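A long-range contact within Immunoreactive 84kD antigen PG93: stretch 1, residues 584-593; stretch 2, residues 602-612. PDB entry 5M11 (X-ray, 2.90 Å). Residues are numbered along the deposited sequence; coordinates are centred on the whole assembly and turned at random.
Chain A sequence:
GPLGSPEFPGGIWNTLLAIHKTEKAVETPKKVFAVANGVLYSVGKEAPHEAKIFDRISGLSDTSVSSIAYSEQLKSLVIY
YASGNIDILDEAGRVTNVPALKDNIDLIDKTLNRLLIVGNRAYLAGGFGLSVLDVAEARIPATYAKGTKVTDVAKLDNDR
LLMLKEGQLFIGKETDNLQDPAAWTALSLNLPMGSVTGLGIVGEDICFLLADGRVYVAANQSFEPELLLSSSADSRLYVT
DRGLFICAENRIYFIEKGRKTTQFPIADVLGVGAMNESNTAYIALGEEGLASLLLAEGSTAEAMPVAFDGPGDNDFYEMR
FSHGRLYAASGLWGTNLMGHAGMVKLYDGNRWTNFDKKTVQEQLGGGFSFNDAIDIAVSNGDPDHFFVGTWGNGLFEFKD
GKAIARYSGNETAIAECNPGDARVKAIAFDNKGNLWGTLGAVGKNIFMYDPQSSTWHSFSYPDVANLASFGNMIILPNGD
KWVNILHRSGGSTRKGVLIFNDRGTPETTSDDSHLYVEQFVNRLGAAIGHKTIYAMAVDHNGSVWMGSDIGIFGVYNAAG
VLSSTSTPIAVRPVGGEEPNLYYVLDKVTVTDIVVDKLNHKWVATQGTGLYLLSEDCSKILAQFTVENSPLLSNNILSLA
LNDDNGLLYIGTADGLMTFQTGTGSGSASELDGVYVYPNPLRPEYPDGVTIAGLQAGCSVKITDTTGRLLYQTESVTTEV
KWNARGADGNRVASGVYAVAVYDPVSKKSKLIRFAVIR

Stretch 1, residues 584-593: VLDKVTVTDI
Stretch 2 (602-612) WVATQGTGLYL

A beta bulge interrupts the pairing of these two antiparallel strands, whose N-to-C directions make an angle of 139°, well off 180°. Val 590 lies across from Thr 605 (CA to CA 4.4 Å), but the next pair along is Asp 592 with Ala 604 (CA to CA 5.0 Å), so Thr 591 is the extra residue. Its phi/psi of -94/-39 departs from the extended conformation of its neighbours, and its CA-to-CB bond points sideways. The kink brings two successive amides to one carbonyl: Thr 591 N donates to Ala 604 O at 3.1 Å, and Asp 592 N makes a weak bond of 3.4 Å to that same Ala 604 O.

Regular pairing resumes beyond the bulge. Ala 604 N donates to Asp 592 O at 3.0 Å, and Ile 593 pairs with Val 603 without hydrogen bonds (CA to CA 4.8 Å), Ile 593 CA lying 3.4 Å from Trp 602 O in a CA-H...O contact. On the other side of the bulge, Gln 606 N reaches Thr 589 O at 2.8 Å and 171°, nearly straight.

Val 590, Ile 593, Val 603 and Thr 605 share one face of the sheet. Beta-branched residues suit extended backbone, and with both valines in the t rotamer Val 590 CG1 packs 3.7 Å from Val 603 CG1. The opposite face carries Thr 589, Asp 592, Ala 604 and Gln 606. The small methyl of Ala 604 sits with its CB 4.0 Å from Asp 592 CB. Asp 592, at chi1 -142°, leads its carboxylate away from the other strand; Asp 592 OD1 accepts a weak bond from Ile 593 N at 3.0 Å.

After Gln 606 (chi1 t, chi2 t) the chain turns. Gly 607, at phi/psi 101/-4, suits a conformation in which a CB would jam against the preceding carbonyl oxygen. Thr 605 OG1 (chi1 p) organises the turn, donating to Gly 609 O at 2.9 Å while accepting from Thr 608 N at 3.1 Å and from Thr 608 OG1 at 2.7 Å. Val 588 (chi1 t) packs against this polar cluster, its CG1 3.4 Å from Thr 608 OG1 and 3.7 Å from Thr 605 CG2.

The returning strand pairs with Val 603: Val 603 N to Tyr 611 O is 2.8 Å, and Tyr 611 N to Val 603 O is 2.9 Å. Tyr 611 (chi1 m, chi2 -91°) offers a broad aromatic face to Leu 585, whose CD2 stands 4.1 Å from Tyr 611 CD2 and almost on the ring normal, a CH-pi contact.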

# COMPACT_ATOMS: atom_id res chain seq x y z
N VAL A 584 4.79 -16.23 -21.89
CA VAL A 584 5.17 -15.56 -20.66
C VAL A 584 3.94 -14.85 -20.07
O VAL A 584 3.48 -13.83 -20.57
CB VAL A 584 6.38 -14.61 -20.89
CG1 VAL A 584 6.75 -13.84 -19.62
CG2 VAL A 584 7.59 -15.39 -21.40
N LEU A 585 3.40 -15.47 -19.01
CA LEU A 585 2.25 -15.12 -18.18
C LEU A 585 0.93 -14.89 -18.98
O LEU A 585 0.44 -13.77 -19.09
CB LEU A 585 2.52 -13.95 -17.20
CG LEU A 585 3.25 -12.69 -17.64
CD1 LEU A 585 2.37 -11.51 -17.50
CD2 LEU A 585 4.50 -12.46 -16.80
N ASP A 586 0.31 -16.01 -19.43
CA ASP A 586 -1.03 -16.03 -20.06
C ASP A 586 -2.09 -15.81 -18.98
O ASP A 586 -1.95 -16.35 -17.88
CB ASP A 586 -1.30 -17.40 -20.72
CG ASP A 586 -0.54 -17.75 -21.98
OD1 ASP A 586 0.24 -18.73 -21.94
OD2 ASP A 586 -0.83 -17.16 -23.03
N LYS A 587 -3.18 -15.06 -19.31
CA LYS A 587 -4.34 -14.76 -18.44
C LYS A 587 -3.99 -13.93 -17.16
O LYS A 587 -4.88 -13.66 -16.35
CB LYS A 587 -5.11 -16.05 -18.03
CG LYS A 587 -5.88 -16.73 -19.18
CD LYS A 587 -5.18 -17.99 -19.69
CE LYS A 587 -5.71 -19.25 -19.07
NZ LYS A 587 -4.85 -20.42 -19.38
N VAL A 588 -2.72 -13.50 -17.01
CA VAL A 588 -2.25 -12.66 -15.91
C VAL A 588 -2.49 -11.20 -16.31
O VAL A 588 -1.98 -10.76 -17.35
CB VAL A 588 -0.75 -12.93 -15.60
CG1 VAL A 588 -0.17 -11.85 -14.71
CG2 VAL A 588 -0.55 -14.30 -14.97
N THR A 589 -3.27 -10.46 -15.50
CA THR A 589 -3.57 -9.05 -15.76
C THR A 589 -2.36 -8.19 -15.37
O THR A 589 -1.98 -8.11 -14.20
CB THR A 589 -4.87 -8.66 -15.05
OG1 THR A 589 -5.93 -9.41 -15.63
CG2 THR A 589 -5.17 -7.18 -15.15
N VAL A 590 -1.73 -7.57 -16.39
CA VAL A 590 -0.54 -6.71 -16.27
C VAL A 590 -1.02 -5.25 -16.15
O VAL A 590 -1.67 -4.73 -17.07
CB VAL A 590 0.47 -6.94 -17.44
CG1 VAL A 590 1.57 -5.87 -17.46
CG2 VAL A 590 1.09 -8.32 -17.38
N THR A 591 -0.69 -4.61 -15.01
CA THR A 591 -1.10 -3.25 -14.65
C THR A 591 -0.03 -2.20 -15.05
O THR A 591 -0.40 -1.10 -15.48
CB THR A 591 -1.39 -3.19 -13.15
OG1 THR A 591 -0.24 -3.65 -12.46
CG2 THR A 591 -2.57 -4.06 -12.76
N ASP A 592 1.28 -2.52 -14.90
CA ASP A 592 2.35 -1.58 -15.28
C ASP A 592 3.59 -2.29 -15.79
O ASP A 592 3.84 -3.46 -15.48
CB ASP A 592 2.73 -0.61 -14.14
CG ASP A 592 3.05 0.81 -14.61
OD1 ASP A 592 3.00 1.06 -15.84
OD2 ASP A 592 3.30 1.68 -13.75
N ILE A 593 4.37 -1.55 -16.62
CA ILE A 593 5.64 -1.96 -17.22
C ILE A 593 6.61 -0.77 -17.13
O ILE A 593 6.25 0.36 -17.49
CB ILE A 593 5.53 -2.52 -18.70
CG1 ILE A 593 4.40 -3.55 -18.86
CG2 ILE A 593 6.87 -3.12 -19.19
CD1 ILE A 593 3.72 -3.53 -20.17
N TRP A 602 10.51 -4.54 -15.87
CA TRP A 602 9.89 -4.71 -14.55
C TRP A 602 8.40 -4.72 -14.78
O TRP A 602 7.84 -3.74 -15.27
CB TRP A 602 10.32 -3.63 -13.55
CG TRP A 602 11.74 -3.78 -13.10
CD1 TRP A 602 12.84 -3.16 -13.62
CD2 TRP A 602 12.23 -4.66 -12.07
NE1 TRP A 602 13.98 -3.57 -12.96
CE2 TRP A 602 13.63 -4.51 -12.02
CE3 TRP A 602 11.61 -5.58 -11.20
CZ2 TRP A 602 14.43 -5.25 -11.14
CZ3 TRP A 602 12.41 -6.30 -10.32
CH2 TRP A 602 13.80 -6.12 -10.28
N VAL A 603 7.77 -5.88 -14.55
CA VAL A 603 6.34 -6.05 -14.78
C VAL A 603 5.54 -6.19 -13.47
O VAL A 603 5.73 -7.15 -12.71
CB VAL A 603 6.07 -7.27 -15.68
CG1 VAL A 603 4.59 -7.37 -16.01
CG2 VAL A 603 6.92 -7.22 -16.95
N ALA A 604 4.61 -5.23 -13.24
CA ALA A 604 3.64 -5.24 -12.16
C ALA A 604 2.39 -5.95 -12.64
O ALA A 604 1.93 -5.70 -13.76
CB ALA A 604 3.29 -3.83 -11.76
N THR A 605 1.86 -6.86 -11.82
CA THR A 605 0.66 -7.64 -12.12
C THR A 605 -0.43 -7.50 -11.03
O THR A 605 -0.14 -7.20 -9.87
CB THR A 605 0.99 -9.15 -12.32
OG1 THR A 605 1.14 -9.81 -11.05
CG2 THR A 605 2.19 -9.40 -13.23
N GLN A 606 -1.67 -7.78 -11.42
CA GLN A 606 -2.82 -7.81 -10.54
C GLN A 606 -2.99 -9.25 -10.07
O GLN A 606 -3.51 -10.07 -10.82
CB GLN A 606 -4.06 -7.28 -11.29
CG GLN A 606 -5.35 -7.27 -10.49
CD GLN A 606 -6.28 -6.20 -11.00
OE1 GLN A 606 -6.99 -6.38 -12.01
NE2 GLN A 606 -6.27 -5.05 -10.33
N GLY A 607 -2.42 -9.55 -8.90
CA GLY A 607 -2.52 -10.85 -8.24
C GLY A 607 -1.40 -11.87 -8.31
O GLY A 607 -1.54 -12.93 -7.71
N THR A 608 -0.31 -11.62 -9.05
CA THR A 608 0.76 -12.63 -9.13
C THR A 608 2.17 -12.04 -8.81
O THR A 608 3.20 -12.65 -9.12
CB THR A 608 0.75 -13.37 -10.49
OG1 THR A 608 1.03 -12.46 -11.55
CG2 THR A 608 -0.55 -14.12 -10.76
N GLY A 609 2.19 -10.88 -8.16
CA GLY A 609 3.42 -10.22 -7.75
C GLY A 609 4.11 -9.41 -8.81
O GLY A 609 3.47 -8.86 -9.71
N LEU A 610 5.44 -9.30 -8.67
CA LEU A 610 6.35 -8.53 -9.52
C LEU A 610 7.29 -9.46 -10.28
O LEU A 610 7.86 -10.37 -9.70
CB LEU A 610 7.16 -7.54 -8.64
CG LEU A 610 8.15 -6.58 -9.34
CD1 LEU A 610 7.44 -5.41 -9.94
CD2 LEU A 610 9.22 -6.09 -8.38
N TYR A 611 7.48 -9.17 -11.57
CA TYR A 611 8.38 -9.94 -12.43
C TYR A 611 9.47 -9.07 -13.01
O TYR A 611 9.23 -7.90 -13.29
CB TYR A 611 7.60 -10.58 -13.59
CG TYR A 611 6.62 -11.65 -13.18
CD1 TYR A 611 7.00 -12.98 -13.12
CD2 TYR A 611 5.29 -11.34 -12.92
CE1 TYR A 611 6.09 -13.98 -12.81
CE2 TYR A 611 4.37 -12.33 -12.58
CZ TYR A 611 4.78 -13.65 -12.51
OH TYR A 611 3.89 -14.63 -12.14
N LEU A 612 10.63 -9.67 -13.25
CA LEU A 612 11.75 -9.05 -13.93
C LEU A 612 12.01 -9.91 -15.13
O LEU A 612 12.32 -11.09 -14.96
CB LEU A 612 13.00 -8.90 -13.03
CG LEU A 612 14.36 -8.54 -13.71
CD1 LEU A 612 14.30 -7.21 -14.46
CD2 LEU A 612 15.47 -8.50 -12.69